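Local coordinates for GrgF (Penicillium sp. sh18, PDB 6LZH), which acts as a polyketide transferase in gregatin A biosynthesis, probably joining two polyketide chains by a Claisen condensation, at residues D10-R22 with L64-G76. Sequence-based numbering, arbitrary orientation.
Sequences DVEFTTLDGLTLR and LLYDPRGIGASDG
R22 and D75 meet where the antiparallel hairpin 10-22, at the edge of the alpha/beta-hydrolase sheet, is tied to the loop that follows strand 62-66, a worked example of how one long side chain can bind a loop to a strand. The R22 CB lies 4.1 Å from A73 CB. With CG opposite the carbonyl carbon and beside the backbone N (chi1 -60°) and the chain extended as far as NE, the methylenes run past the A73 carbonyl, CD coming within 3.3 Å of A73 O. NE then turns back to its own hairpin in a weak bond to E12 OE1, part of a salt bridge. NH1 serves two acceptors, A73 O and D75 OD1; the latter lies almost in the guanidinium plane, yet is approached from above the carboxylate, the two planes being 62° apart. NH2 reaches D75 OD2 through a water, while T20 CG2 covers one guanidinium face. R22 lies between two carboxylates, E12 and D75, in a salt-bridge network that probably favours the ionised forms.

T20 N donates to D75 OD2 from above the carboxylate plane, and D75 N donates to T20 O; D67 N gives a bond of 2.9 Å to R22 O. Deeper in, the F13 edge meets the face of Y66 at 78°, a T-shaped stack with CZ above the ring centre, and L21 CD1 touches Y66 CE1 at 3.6 Å. W97 of helix 84-99 also meets the F13 ring. S74 OG links the two segments, accepting the N-H of R22 (N to OG 2.9 Å) and donating to D67 O from above the carbonyl plane.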
# COMPACT_ATOMS: atom_id res chain seq x y z
N ASP A 10 9.59 -1.62 30.11
CA ASP A 10 8.67 -2.25 29.17
C ASP A 10 7.51 -1.30 28.94
O ASP A 10 6.91 -0.79 29.90
CB ASP A 10 8.15 -3.57 29.72
CG ASP A 10 9.21 -4.65 29.81
OD1 ASP A 10 10.35 -4.47 29.33
OD2 ASP A 10 8.88 -5.70 30.36
N VAL A 11 7.16 -1.06 27.67
CA VAL A 11 6.08 -0.15 27.32
C VAL A 11 5.23 -0.80 26.23
O VAL A 11 5.66 -1.73 25.54
CB VAL A 11 6.59 1.24 26.85
CG1 VAL A 11 7.24 2.02 27.97
CG2 VAL A 11 7.57 1.08 25.65
N GLU A 12 4.00 -0.31 26.09
CA GLU A 12 3.17 -0.71 24.97
C GLU A 12 2.31 0.47 24.55
O GLU A 12 2.09 1.41 25.32
CB GLU A 12 2.32 -1.95 25.29
CG GLU A 12 1.71 -1.99 26.66
CD GLU A 12 0.90 -3.26 26.90
OE1 GLU A 12 1.48 -4.37 26.89
OE2 GLU A 12 -0.32 -3.13 27.12
N PHE A 13 1.87 0.44 23.30
CA PHE A 13 1.00 1.51 22.81
C PHE A 13 0.09 0.92 21.76
O PHE A 13 0.35 -0.17 21.22
CB PHE A 13 1.81 2.70 22.26
CG PHE A 13 2.70 2.36 21.06
CD1 PHE A 13 3.96 1.80 21.25
CD2 PHE A 13 2.27 2.63 19.76
CE1 PHE A 13 4.78 1.49 20.15
CE2 PHE A 13 3.07 2.33 18.66
CZ PHE A 13 4.33 1.76 18.85
N THR A 14 -1.01 1.63 21.49
CA THR A 14 -2.09 1.13 20.64
C THR A 14 -2.01 1.76 19.25
O THR A 14 -1.68 2.94 19.11
CB THR A 14 -3.44 1.43 21.29
OG1 THR A 14 -3.43 0.94 22.65
CG2 THR A 14 -4.58 0.74 20.54
N THR A 15 -2.29 0.96 18.22
CA THR A 15 -2.28 1.48 16.86
C THR A 15 -3.69 1.87 16.42
O THR A 15 -4.69 1.44 17.00
CB THR A 15 -1.72 0.44 15.88
OG1 THR A 15 -2.61 -0.68 15.82
CG2 THR A 15 -0.34 -0.05 16.32
N LEU A 16 -3.75 2.67 15.36
CA LEU A 16 -5.06 3.08 14.84
C LEU A 16 -5.91 1.87 14.49
O LEU A 16 -7.13 1.88 14.71
CB LEU A 16 -4.88 3.99 13.63
CG LEU A 16 -6.13 4.59 12.96
CD1 LEU A 16 -6.95 5.44 13.93
CD2 LEU A 16 -5.73 5.43 11.77
N ASP A 17 -5.30 0.79 14.00
CA ASP A 17 -6.08 -0.39 13.65
C ASP A 17 -6.21 -1.38 14.81
O ASP A 17 -6.51 -2.56 14.58
CB ASP A 17 -5.52 -1.09 12.40
CG ASP A 17 -3.99 -1.08 12.33
OD1 ASP A 17 -3.32 -0.74 13.32
OD2 ASP A 17 -3.46 -1.44 11.25
N GLY A 18 -6.03 -0.93 16.05
CA GLY A 18 -6.44 -1.70 17.21
C GLY A 18 -5.44 -2.68 17.78
O GLY A 18 -5.81 -3.49 18.64
N LEU A 19 -4.18 -2.65 17.35
CA LEU A 19 -3.19 -3.57 17.86
C LEU A 19 -2.42 -2.96 19.02
O LEU A 19 -2.22 -1.74 19.08
CB LEU A 19 -2.18 -3.94 16.77
CG LEU A 19 -2.80 -4.46 15.48
CD1 LEU A 19 -1.79 -4.41 14.39
CD2 LEU A 19 -3.28 -5.88 15.71
N THR A 20 -1.96 -3.82 19.94
CA THR A 20 -0.98 -3.43 20.94
C THR A 20 0.42 -3.78 20.44
O THR A 20 0.69 -4.95 20.15
CB THR A 20 -1.23 -4.13 22.28
OG1 THR A 20 -2.51 -3.76 22.79
CG2 THR A 20 -0.17 -3.73 23.28
N LEU A 21 1.28 -2.79 20.32
CA LEU A 21 2.68 -3.01 20.03
C LEU A 21 3.46 -2.84 21.32
O LEU A 21 3.13 -1.98 22.14
CB LEU A 21 3.20 -2.01 19.00
CG LEU A 21 2.44 -1.94 17.67
CD1 LEU A 21 3.21 -1.07 16.69
CD2 LEU A 21 2.21 -3.34 17.09
N ARG A 22 4.50 -3.64 21.49
CA ARG A 22 5.24 -3.64 22.75
C ARG A 22 6.71 -3.40 22.49
O ARG A 22 7.24 -3.77 21.43
CB ARG A 22 5.03 -4.97 23.50
CG ARG A 22 3.55 -5.22 23.85
CD ARG A 22 3.27 -6.52 24.62
NE ARG A 22 1.84 -6.63 24.93
CZ ARG A 22 0.91 -7.09 24.09
NH1 ARG A 22 1.24 -7.54 22.89
NH2 ARG A 22 -0.36 -7.12 24.46
N LEU A 64 12.76 4.88 22.01
CA LEU A 64 11.68 3.89 21.96
C LEU A 64 12.08 2.82 20.95
O LEU A 64 12.34 3.12 19.78
CB LEU A 64 10.35 4.53 21.54
CG LEU A 64 9.20 3.53 21.30
CD1 LEU A 64 8.80 2.76 22.60
CD2 LEU A 64 8.00 4.22 20.68
N LEU A 65 12.14 1.57 21.41
CA LEU A 65 12.50 0.45 20.56
C LEU A 65 11.39 -0.57 20.68
O LEU A 65 11.15 -1.09 21.77
CB LEU A 65 13.85 -0.14 21.02
CG LEU A 65 14.43 -1.37 20.36
CD1 LEU A 65 14.42 -1.17 18.87
CD2 LEU A 65 15.86 -1.64 20.89
N TYR A 66 10.69 -0.86 19.58
CA TYR A 66 9.52 -1.72 19.71
C TYR A 66 9.45 -2.79 18.63
O TYR A 66 10.10 -2.70 17.59
CB TYR A 66 8.24 -0.88 19.72
CG TYR A 66 7.81 -0.18 18.45
CD1 TYR A 66 7.17 -0.88 17.43
CD2 TYR A 66 7.95 1.19 18.32
CE1 TYR A 66 6.73 -0.25 16.30
CE2 TYR A 66 7.51 1.85 17.18
CZ TYR A 66 6.89 1.13 16.17
OH TYR A 66 6.44 1.77 15.04
N ASP A 67 8.68 -3.84 18.94
CA ASP A 67 8.49 -4.94 18.00
C ASP A 67 7.39 -4.54 17.03
O ASP A 67 6.30 -4.14 17.47
CB ASP A 67 8.12 -6.24 18.72
CG ASP A 67 9.30 -6.88 19.44
OD1 ASP A 67 10.41 -6.87 18.88
OD2 ASP A 67 9.13 -7.42 20.55
N PRO A 68 7.65 -4.55 15.72
CA PRO A 68 6.58 -4.25 14.76
C PRO A 68 5.46 -5.27 14.86
O PRO A 68 5.57 -6.31 15.51
CB PRO A 68 7.29 -4.32 13.40
CG PRO A 68 8.75 -4.15 13.72
CD PRO A 68 8.94 -4.78 15.06
N ARG A 69 4.34 -4.94 14.21
CA ARG A 69 3.20 -5.84 14.15
C ARG A 69 3.63 -7.25 13.78
O ARG A 69 4.39 -7.45 12.83
CB ARG A 69 2.21 -5.32 13.10
CG ARG A 69 0.87 -5.99 13.20
CD ARG A 69 0.75 -7.21 12.32
NE ARG A 69 0.62 -6.88 10.91
CZ ARG A 69 0.53 -7.81 9.96
NH1 ARG A 69 0.41 -7.45 8.68
NH2 ARG A 69 0.57 -9.09 10.30
N GLY A 70 3.10 -8.23 14.51
CA GLY A 70 3.29 -9.62 14.15
C GLY A 70 4.66 -10.17 14.47
O GLY A 70 5.03 -11.23 13.97
N ILE A 71 5.44 -9.46 15.27
CA ILE A 71 6.83 -9.80 15.55
C ILE A 71 7.04 -9.75 17.06
O ILE A 71 6.45 -8.92 17.74
CB ILE A 71 7.79 -8.82 14.83
CG1 ILE A 71 7.64 -8.92 13.31
CG2 ILE A 71 9.22 -9.01 15.28
CD1 ILE A 71 8.40 -10.08 12.69
N GLY A 72 7.88 -10.66 17.58
CA GLY A 72 8.35 -10.52 18.95
C GLY A 72 7.20 -10.54 19.94
O GLY A 72 6.33 -11.42 19.90
N ALA A 73 7.15 -9.53 20.81
CA ALA A 73 6.13 -9.41 21.84
C ALA A 73 4.87 -8.68 21.39
O ALA A 73 3.92 -8.58 22.18
CB ALA A 73 6.72 -8.68 23.06
N SER A 74 4.82 -8.16 20.17
CA SER A 74 3.70 -7.33 19.73
C SER A 74 2.55 -8.19 19.22
O SER A 74 2.74 -9.31 18.74
CB SER A 74 4.14 -6.36 18.62
OG SER A 74 4.91 -5.31 19.21
N ASP A 75 1.34 -7.64 19.34
CA ASP A 75 0.16 -8.24 18.74
C ASP A 75 0.31 -8.29 17.22
O ASP A 75 1.19 -7.65 16.63
CB ASP A 75 -1.11 -7.43 19.06
CG ASP A 75 -1.53 -7.56 20.51
OD1 ASP A 75 -0.94 -8.37 21.25
OD2 ASP A 75 -2.45 -6.82 20.90
N GLY A 76 -0.60 -9.02 16.59
CA GLY A 76 -0.69 -9.04 15.14
C GLY A 76 -0.72 -10.44 14.57
O GLY A 76 0.09 -11.29 14.97
O HOH W 1 -3.21 -7.33 23.29